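Local coordinates for SsDNA-binding protein essential for mitochondrial genome maintenance (Saccharomyces cerevisiae, PDB 6CQK) that binds single-stranded DNA preferentially and cooperatively, takes part in mitochondrial DNA replication and stimulates the PIF1 helicase, at residues 10-15 and 28-33. Sequence-based numbering, arbitrary orientation.
Sequences GRIGSE and LKYSIA
Backbone hydrogen bonds tie strand 10-12 antiparallel to strand 28-33. Arg11 and Ala33 form a hydrogen-bonded pair. Arg11 N reaches Ala33 O at 2.9 Å, almost straight (172°). Ala33 N returns to Arg11 O at 2.8 Å, nearly along the C=O axis. A third backbone bond, Gly13 N to Ser31 O (2.9 Å), follows just beyond residues 10-12. Ser14 OG, set between its own backbone N and carbonyl carbon (chi1 74°), accepts the N-H of Ser31 at 3.0 Å and donates to Glu15 O, in the carbonyl plane on a lone pair. An alanine here would remove both bonds and would probably loosen the hold of the 13-15 loop on strand 28-33. The two segments belong to the first beta hairpin of this OB-fold protein; its strand 3-20 is interrupted here. Apolar contacts lie on the face bearing Ile12, Tyr30 and Ile32: the Ile12 side chain crosses the Tyr30 ring obliquely, its CD1 3.9 Å from Tyr30 CE2, and Ile32 CG2 packs on Gly10 CA at 3.7 Å. Tyr30 OH is hydrogen-bonded to Gln94. Arg11 and Ala33 start toward the other face; Arg11 NH2 forms a salt bridge with Asp2 of the second subunit.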
loop_
_atom_site.group_PDB
_atom_site.type_symbol
_atom_site.label_atom_id
_atom_site.label_comp_id
_atom_site.label_asym_id
_atom_site.label_seq_id
_atom_site.Cartn_x
_atom_site.Cartn_y
_atom_site.Cartn_z
ATOM N N GLY A 10 -12.539 2.814 4.893
ATOM C CA GLY A 10 -13.956 2.955 4.775
ATOM C C GLY A 10 -14.691 2.469 5.970
ATOM O O GLY A 10 -14.095 2.118 6.989
ATOM N N ARG A 11 -16.012 2.445 5.865
ATOM C CA ARG A 11 -16.826 2.113 7.007
ATOM C C ARG A 11 -17.492 0.794 6.798
ATOM O O ARG A 11 -17.892 0.459 5.685
ATOM C CB ARG A 11 -17.868 3.203 7.264
ATOM C CG ARG A 11 -17.399 4.229 8.296
ATOM C CD ARG A 11 -17.862 5.599 8.038
ATOM N NE ARG A 11 -16.924 6.115 7.039
ATOM C CZ ARG A 11 -17.028 7.316 6.492
ATOM N NH1 ARG A 11 -18.023 8.153 6.850
ATOM N NH2 ARG A 11 -16.137 7.684 5.590
ATOM N N ILE A 12 -17.635 0.044 7.868
ATOM C CA ILE A 12 -18.290 -1.242 7.770
ATOM C C ILE A 12 -19.764 -1.073 7.588
ATOM O O ILE A 12 -20.401 -0.532 8.465
ATOM C CB ILE A 12 -17.929 -2.142 8.967
ATOM C CG1 ILE A 12 -16.444 -2.512 8.764
ATOM C CG2 ILE A 12 -18.854 -3.342 9.024
ATOM C CD1 ILE A 12 -15.883 -3.513 9.724
ATOM N N GLY A 13 -20.268 -1.535 6.448
ATOM C CA GLY A 13 -21.628 -1.309 6.068
ATOM C C GLY A 13 -22.505 -2.530 6.107
ATOM O O GLY A 13 -23.531 -2.571 5.472
ATOM N N SER A 14 -22.146 -3.524 6.905
ATOM C CA SER A 14 -22.999 -4.710 7.055
ATOM C C SER A 14 -22.741 -5.481 8.351
ATOM O O SER A 14 -21.744 -5.218 9.077
ATOM C CB SER A 14 -22.839 -5.638 5.849
ATOM O OG SER A 14 -21.592 -6.335 5.864
ATOM N N GLU A 15 -23.668 -6.403 8.657
ATOM C CA GLU A 15 -23.443 -7.426 9.681
ATOM C C GLU A 15 -22.335 -8.332 9.188
ATOM O O GLU A 15 -21.963 -8.341 8.019
ATOM C CB GLU A 15 -24.693 -8.309 9.937
ATOM C CG GLU A 15 -25.911 -7.774 10.725
ATOM C CD GLU A 15 -25.705 -6.430 11.408
ATOM O OE1 GLU A 15 -24.893 -6.383 12.376
ATOM O OE2 GLU A 15 -26.353 -5.420 10.971
ATOM N N LEU A 28 -15.981 -15.504 7.009
ATOM C CA LEU A 28 -16.812 -14.375 7.341
ATOM C C LEU A 28 -16.935 -13.431 6.139
ATOM O O LEU A 28 -16.001 -13.274 5.363
ATOM C CB LEU A 28 -16.169 -13.697 8.521
ATOM C CG LEU A 28 -17.062 -12.805 9.339
ATOM C CD1 LEU A 28 -18.297 -13.562 9.836
ATOM C CD2 LEU A 28 -16.270 -12.220 10.504
ATOM N N LYS A 29 -18.129 -12.886 5.931
ATOM C CA LYS A 29 -18.425 -11.921 4.821
ATOM C C LYS A 29 -18.913 -10.622 5.425
ATOM O O LYS A 29 -19.636 -10.640 6.408
ATOM C CB LYS A 29 -19.517 -12.429 3.831
ATOM C CG LYS A 29 -18.992 -13.072 2.519
ATOM C CD LYS A 29 -18.877 -12.068 1.345
ATOM C CE LYS A 29 -17.997 -12.601 0.230
ATOM N NZ LYS A 29 -18.533 -13.842 -0.400
ATOM N N TYR A 30 -18.436 -9.515 4.893
ATOM C CA TYR A 30 -18.953 -8.210 5.228
ATOM C C TYR A 30 -18.571 -7.261 4.110
ATOM O O TYR A 30 -17.709 -7.570 3.267
ATOM C CB TYR A 30 -18.442 -7.713 6.586
ATOM C CG TYR A 30 -16.972 -7.295 6.627
ATOM C CD1 TYR A 30 -15.950 -8.212 6.847
ATOM C CD2 TYR A 30 -16.611 -5.974 6.452
ATOM C CE1 TYR A 30 -14.628 -7.825 6.887
ATOM C CE2 TYR A 30 -15.275 -5.606 6.494
ATOM C CZ TYR A 30 -14.286 -6.543 6.705
ATOM O OH TYR A 30 -12.945 -6.142 6.660
ATOM N N SER A 31 -19.244 -6.127 4.078
ATOM C CA SER A 31 -18.986 -5.118 3.067
ATOM C C SER A 31 -18.523 -3.792 3.718
ATOM O O SER A 31 -18.895 -3.510 4.857
ATOM C CB SER A 31 -20.218 -4.900 2.207
ATOM O OG SER A 31 -21.329 -4.650 3.046
ATOM N N ILE A 32 -17.621 -3.085 3.008
ATOM C CA ILE A 32 -17.098 -1.810 3.407
ATOM C C ILE A 32 -17.668 -0.798 2.415
ATOM O O ILE A 32 -17.511 -0.970 1.212
ATOM C CB ILE A 32 -15.530 -1.795 3.316
ATOM C CG1 ILE A 32 -14.940 -2.803 4.287
ATOM C CG2 ILE A 32 -14.946 -0.411 3.650
ATOM C CD1 ILE A 32 -13.451 -2.954 4.178
ATOM N N ALA A 33 -18.275 0.251 2.930
ATOM C CA ALA A 33 -18.630 1.370 2.118
ATOM C C ALA A 33 -17.504 2.364 2.193
ATOM O O ALA A 33 -17.176 2.816 3.290
ATOM C CB ALA A 33 -19.908 2.000 2.627
#